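Local coordinates for protein neural-cadherin (Drosophila melanogaster, PDB 3UBH) that mediates calcium-dependent, preferentially homophilic cell-cell adhesion through a string of extracellular cadherin repeats, at residues N389-F394 with T411-T416; I395-D400 with S407-V412. All coordinates share one frame; numbering follows the deposited sequence.

Contact 1 of 2, residues N389-F394 with T411-T416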
loop_
_atom_site.group_PDB
_atom_site.type_symbol
_atom_site.label_atom_id
_atom_site.label_comp_id
_atom_site.label_asym_id
_atom_site.label_seq_id
_atom_site.Cartn_x
_atom_site.Cartn_y
_atom_site.Cartn_z
ATOM N N ASN A 389 -1.172 39.548 47.822
ATOM C CA ASN A 389 -1.434 40.545 46.786
ATOM C C ASN A 389 -2.758 40.340 46.058
ATOM O O ASN A 389 -3.090 41.088 45.140
ATOM C CB ASN A 389 -0.249 40.644 45.815
ATOM C CG ASN A 389 0.965 41.330 46.440
ATOM O OD1 ASN A 389 0.838 42.292 47.207
ATOM N ND2 ASN A 389 2.150 40.836 46.113
ATOM N N ALA A 390 -3.504 39.328 46.498
ATOM C CA ALA A 390 -4.856 39.031 46.021
ATOM C C ALA A 390 -4.956 38.869 44.496
ATOM O O ALA A 390 -5.903 39.355 43.867
ATOM C CB ALA A 390 -5.852 40.081 46.538
ATOM N N TYR A 391 -4.002 38.153 43.912
ATOM C CA TYR A 391 -3.838 38.148 42.464
ATOM C C TYR A 391 -3.048 36.952 41.962
ATOM O O TYR A 391 -1.982 36.640 42.475
ATOM C CB TYR A 391 -3.130 39.442 42.062
ATOM C CG TYR A 391 -2.637 39.531 40.638
ATOM C CD1 TYR A 391 -3.479 39.951 39.611
ATOM C CD2 TYR A 391 -1.308 39.241 40.321
ATOM C CE1 TYR A 391 -3.006 40.058 38.301
ATOM C CE2 TYR A 391 -0.839 39.341 39.025
ATOM C CZ TYR A 391 -1.690 39.752 38.030
ATOM O OH TYR A 391 -1.231 39.850 36.745
ATOM N N TYR A 392 -3.567 36.302 40.933
ATOM C CA TYR A 392 -2.869 35.209 40.282
ATOM C C TYR A 392 -2.630 35.538 38.818
ATOM O O TYR A 392 -3.530 36.018 38.134
ATOM C CB TYR A 392 -3.667 33.919 40.424
ATOM C CG TYR A 392 -3.824 33.474 41.861
ATOM C CD1 TYR A 392 -4.885 33.933 42.643
ATOM C CD2 TYR A 392 -2.904 32.606 42.448
ATOM C CE1 TYR A 392 -5.029 33.537 43.968
ATOM C CE2 TYR A 392 -3.044 32.207 43.778
ATOM C CZ TYR A 392 -4.114 32.680 44.529
ATOM O OH TYR A 392 -4.266 32.280 45.847
ATOM N N GLU A 393 -1.401 35.308 38.361
ATOM C CA GLU A 393 -1.028 35.469 36.960
ATOM C C GLU A 393 -0.346 34.204 36.436
ATOM O O GLU A 393 0.729 33.837 36.905
ATOM C CB GLU A 393 -0.106 36.670 36.769
ATOM C CG GLU A 393 0.041 37.044 35.315
ATOM C CD GLU A 393 1.233 37.924 35.021
ATOM O OE1 GLU A 393 2.382 37.463 35.222
ATOM O OE2 GLU A 393 1.014 39.066 34.551
ATOM N N PHE A 394 -0.968 33.549 35.462
ATOM C CA PHE A 394 -0.447 32.291 34.933
ATOM C C PHE A 394 -0.767 32.058 33.451
ATOM O O PHE A 394 -1.471 32.841 32.810
ATOM C CB PHE A 394 -0.976 31.122 35.758
ATOM C CG PHE A 394 -2.473 30.964 35.697
ATOM C CD1 PHE A 394 -3.065 30.147 34.722
ATOM C CD2 PHE A 394 -3.293 31.629 36.598
ATOM C CE1 PHE A 394 -4.439 29.992 34.665
ATOM C CE2 PHE A 394 -4.665 31.479 36.544
ATOM C CZ PHE A 394 -5.241 30.655 35.578
ATOM N N THR A 411 -1.952 34.516 28.584
ATOM C CA THR A 411 -1.904 34.927 29.979
ATOM C C THR A 411 -3.312 34.816 30.570
ATOM O O THR A 411 -4.298 35.089 29.878
ATOM C CB THR A 411 -1.395 36.376 30.082
ATOM O OG1 THR A 411 -0.137 36.496 29.392
ATOM C CG2 THR A 411 -1.240 36.804 31.529
ATOM N N VAL A 412 -3.402 34.398 31.834
ATOM C CA VAL A 412 -4.649 34.500 32.602
ATOM C C VAL A 412 -4.399 35.244 33.914
ATOM O O VAL A 412 -3.439 34.937 34.642
ATOM C CB VAL A 412 -5.263 33.127 32.906
ATOM C CG1 VAL A 412 -6.538 33.267 33.732
ATOM C CG2 VAL A 412 -5.582 32.423 31.637
ATOM N N ARG A 413 -5.263 36.223 34.196
ATOM C CA ARG A 413 -5.185 37.005 35.426
ATOM C C ARG A 413 -6.433 36.731 36.235
ATOM O O ARG A 413 -7.561 36.829 35.721
ATOM C CB ARG A 413 -5.067 38.510 35.133
ATOM C CG ARG A 413 -3.809 38.934 34.352
ATOM C CD ARG A 413 -3.667 40.457 34.163
ATOM N NE ARG A 413 -4.715 41.086 33.350
ATOM C CZ ARG A 413 -4.808 41.031 32.019
ATOM N NH1 ARG A 413 -3.923 40.359 31.291
ATOM N NH2 ARG A 413 -5.813 41.642 31.403
ATOM N N VAL A 414 -6.251 36.372 37.498
ATOM C CA VAL A 414 -7.391 36.229 38.388
ATOM C C VAL A 414 -7.225 37.220 39.538
ATOM O O VAL A 414 -6.302 37.083 40.334
ATOM C CB VAL A 414 -7.527 34.778 38.924
ATOM C CG1 VAL A 414 -8.720 34.647 39.862
ATOM C CG2 VAL A 414 -7.633 33.765 37.782
ATOM N N TYR A 415 -8.094 38.229 39.610
ATOM C CA TYR A 415 -8.088 39.161 40.740
ATOM C C TYR A 415 -9.064 38.691 41.820
ATOM O O TYR A 415 -10.252 38.505 41.569
ATOM C CB TYR A 415 -8.443 40.582 40.300
ATOM C CG TYR A 415 -7.446 41.278 39.385
ATOM C CD1 TYR A 415 -6.571 42.249 39.879
ATOM C CD2 TYR A 415 -7.404 40.996 38.012
ATOM C CE1 TYR A 415 -5.667 42.912 39.033
ATOM C CE2 TYR A 415 -6.503 41.654 37.157
ATOM C CZ TYR A 415 -5.645 42.611 37.675
ATOM O OH TYR A 415 -4.763 43.255 36.835
ATOM N N THR A 416 -8.564 38.500 43.028
ATOM C CA THR A 416 -9.411 38.030 44.107
ATOM C C THR A 416 -9.724 39.140 45.111
ATOM O O THR A 416 -9.125 40.213 45.086
ATOM C CB THR A 416 -8.732 36.893 44.868
ATOM O OG1 THR A 416 -7.453 37.350 45.328
ATOM C CG2 THR A 416 -8.548 35.667 43.982
#
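CG of Tyr-391 stands anti to the backbone N (chi1 169°), which carries the ring over to Tyr-415; the two side chains run side by side, pointing the same way from a non-hydrogen-bonded pair of the antiparallel ladder. The rings meet edge-to-face: the CD1-CE1 edge of Tyr-391 is presented to one face of Tyr-415, CE1 lying 3.7 Å from Tyr-415 CZ, and the planes are inclined at 62°. Tyr-391 OH runs on to Arg-413 CD at 3.6 Å and gives a weak hydrogen bond to Glu-393 OE2. The guanidinium of Arg-413 turns instead to a salt bridge with Asp-328 on strand 328-335.

On the buried face Phe-394, its CG held between backbone N and carbonyl carbon (chi1 63°), brings its ring beside Val-412 on the neighbouring strand. Val-412 CB sits over one ring face, 3.8 Å from the Phe-394 centroid, as a CH-pi contact, while Val-414 CG2 comes to the ring edge, 3.9 Å from Phe-394 CE2. Phe-369 stacks on the same ring. Replacing Phe-394 with alanine would probably uncover Val-412, open a gap beside Val-414 and leave Phe-369 without its stacking partner.

Five backbone hydrogen bonds tie the strands, among them the reciprocal pair of Tyr-392 and Val-414, whose Val-414 N to Tyr-392 O bond measures 2.8 Å. Thr-416 N reaches Ala-390 O from well above the carbonyl plane. The inward face mixes Tyr-392 and Phe-394 with Val-412 and Val-414; the two strands are the last antiparallel hairpin of the Greek-key beta sandwich of a cadherin repeat.

Contact 2 of 2, residues I395-D400 with S407-V412. With CA (calcium ion), chain G.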
loop_
_atom_site.group_PDB
_atom_site.type_symbol
_atom_site.label_atom_id
_atom_site.label_comp_id
_atom_site.label_asym_id
_atom_site.label_seq_id
_atom_site.Cartn_x
_atom_site.Cartn_y
_atom_site.Cartn_z
ATOM N N ILE A 395 -0.277 30.942 32.932
ATOM C CA ILE A 395 -0.357 30.663 31.516
ATOM C C ILE A 395 -1.220 29.434 31.244
ATOM O O ILE A 395 -1.073 28.406 31.916
ATOM C CB ILE A 395 1.064 30.501 30.930
ATOM C CG1 ILE A 395 1.849 31.794 31.159
ATOM C CG2 ILE A 395 1.005 30.162 29.446
ATOM C CD1 ILE A 395 3.254 31.787 30.632
ATOM N N VAL A 396 -2.139 29.566 30.288
ATOM C CA VAL A 396 -2.870 28.430 29.721
ATOM C C VAL A 396 -2.193 28.002 28.433
ATOM O O VAL A 396 -1.843 28.836 27.572
ATOM C CB VAL A 396 -4.298 28.771 29.264
ATOM C CG1 VAL A 396 -5.270 27.706 29.736
ATOM C CG2 VAL A 396 -4.701 30.135 29.715
ATOM N N THR A 397 -2.049 26.696 28.281
ATOM C CA THR A 397 -1.555 26.155 27.044
ATOM C C THR A 397 -2.720 25.440 26.409
ATOM O O THR A 397 -3.511 24.825 27.124
ATOM C CB THR A 397 -0.401 25.185 27.298
ATOM O OG1 THR A 397 0.607 25.854 28.066
ATOM C CG2 THR A 397 0.193 24.698 25.983
ATOM N N ALA A 398 -2.858 25.586 25.089
ATOM C CA ALA A 398 -3.665 24.668 24.275
ATOM C C ALA A 398 -2.730 23.906 23.330
ATOM O O ALA A 398 -2.076 24.496 22.454
ATOM C CB ALA A 398 -4.740 25.400 23.510
ATOM N N LYS A 399 -2.670 22.595 23.534
ATOM C CA LYS A 399 -1.669 21.729 22.918
ATOM C C LYS A 399 -2.406 20.752 22.018
ATOM O O LYS A 399 -3.318 20.056 22.487
ATOM C CB LYS A 399 -0.957 20.968 24.036
ATOM C CG LYS A 399 0.240 20.121 23.663
ATOM C CD LYS A 399 0.385 18.985 24.685
ATOM C CE LYS A 399 1.731 19.022 25.417
ATOM N NZ LYS A 399 2.885 18.518 24.611
ATOM N N ASP A 400 -2.043 20.699 20.738
ATOM C CA ASP A 400 -2.694 19.749 19.831
ATOM C C ASP A 400 -2.118 18.345 19.977
ATOM O O ASP A 400 -1.146 18.137 20.711
ATOM C CB ASP A 400 -2.691 20.227 18.360
ATOM C CG ASP A 400 -1.304 20.194 17.712
ATOM O OD1 ASP A 400 -0.526 19.247 17.956
ATOM O OD2 ASP A 400 -1.004 21.117 16.924
ATOM N N SER A 407 1.903 24.192 20.069
ATOM C CA SER A 407 1.261 24.838 21.221
ATOM C C SER A 407 0.774 26.266 20.994
ATOM O O SER A 407 1.396 27.049 20.265
ATOM C CB SER A 407 2.216 24.865 22.411
ATOM O OG SER A 407 2.108 23.669 23.151
ATOM N N GLY A 408 -0.341 26.587 21.649
ATOM C CA GLY A 408 -0.800 27.962 21.801
ATOM C C GLY A 408 -0.806 28.350 23.277
ATOM O O GLY A 408 -1.104 27.521 24.148
ATOM N N VAL A 409 -0.468 29.607 23.563
ATOM C CA VAL A 409 -0.436 30.085 24.943
ATOM C C VAL A 409 -1.068 31.469 25.131
ATOM O O VAL A 409 -1.056 32.308 24.215
ATOM C CB VAL A 409 0.995 30.089 25.496
ATOM C CG1 VAL A 409 1.423 28.680 25.929
ATOM C CG2 VAL A 409 1.933 30.644 24.463
ATOM N N ALA A 410 -1.617 31.690 26.330
ATOM C CA ALA A 410 -2.207 32.984 26.725
ATOM C C ALA A 410 -2.080 33.243 28.228
ATOM O O ALA A 410 -2.090 32.315 29.042
ATOM C CB ALA A 410 -3.664 33.071 26.302
ATOM N N THR A 411 -1.952 34.516 28.584
ATOM C CA THR A 411 -1.904 34.927 29.979
ATOM C C THR A 411 -3.312 34.816 30.570
ATOM O O THR A 411 -4.298 35.089 29.878
ATOM C CB THR A 411 -1.395 36.376 30.082
ATOM O OG1 THR A 411 -0.137 36.496 29.392
ATOM C CG2 THR A 411 -1.240 36.804 31.529
ATOM N N VAL A 412 -3.402 34.398 31.834
ATOM C CA VAL A 412 -4.649 34.500 32.602
ATOM C C VAL A 412 -4.399 35.244 33.914
ATOM O O VAL A 412 -3.439 34.937 34.642
ATOM C CB VAL A 412 -5.263 33.127 32.906
ATOM C CG1 VAL A 412 -6.538 33.267 33.732
ATOM C CG2 VAL A 412 -5.582 32.423 31.637
HETATM CA CA CA G . -2.436 21.764 14.728
#
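Thr-397 and Val-409 lie side by side across a non-hydrogen-bonded pair and point the same way. The two branches of Thr-397 divide the neighbours: OG1 is anti to the carbonyl carbon (chi1 -55°) and faces Val-409 CG1 at 3.6 Å, while CG2, anti to the backbone N, lies 3.6 Å from Ser-407 OG. Ile-395 crosses Val-409 at an oblique angle, its CG2 3.8 Å from the same CG1 of Val-409. Lys-399 offers Ser-407 only the foot of its chain, Lys-399 CG standing 4.0 Å from Ser-407 OG, before the amino end leads away. These residues make up the more exposed face of the hairpin.

The opposite face carries Val-396, Ala-398 and Ala-410, with Gly-408 among them, all buried. With two alanines and a glycine here, that face is probably low enough for Phe-324 of strand 323-324 to pack against Val-396, Ala-398 and Ala-410. Four backbone hydrogen bonds join the two strands, two for each hydrogen-bonded pair: Val-396 with Ala-410, and Ala-398 with Gly-408, where Gly-408 N lies 2.8 Å from Ala-398 O. On its other edge the first strand is hydrogen-bonded to strand 360-364.

Beyond the last bridge, Asp-400 turns its carboxylate to a calcium ion, OD2 binding the metal at 2.7 Å; Asn-318, Asn-320, Asp-351, Asp-353 and Asn-357 complete the site. Asp-400 OD1 is gripped by the backbone N-H groups of Gly-402 and Lys-406, which fixes the rotation of the carboxylate. Backbone hydrogen bonds and van der Waals packing thus give way to metal coordination at the strand end, where the hairpin turn itself positions a metal ligand that calcium and N-H donors together would probably hold firmly as an anion.

How the contacts relate
Contacts 1 and 2 are successive lengths of one hairpin, strands 391-400 and 407-417, with centres about 16 Å apart and Thr-411 and Val-412 in common. Each is partly buried, with five buried touching residues, but contact 2 has three exposed ones against one in contact 1. Their faces are filled differently: 389-394 with 411-416 relies on aromatic rings, larger side chains and a salt bridge to the neighbouring strand, whereas 395-400 with 407-412 uses small and branched residues, with Thr, Ser and Lys on the outer face, and covers less surface, 425 against 568 Å². Contact 2 ends at the interdomain calcium site; contact 1 lies toward the far, C-terminal end.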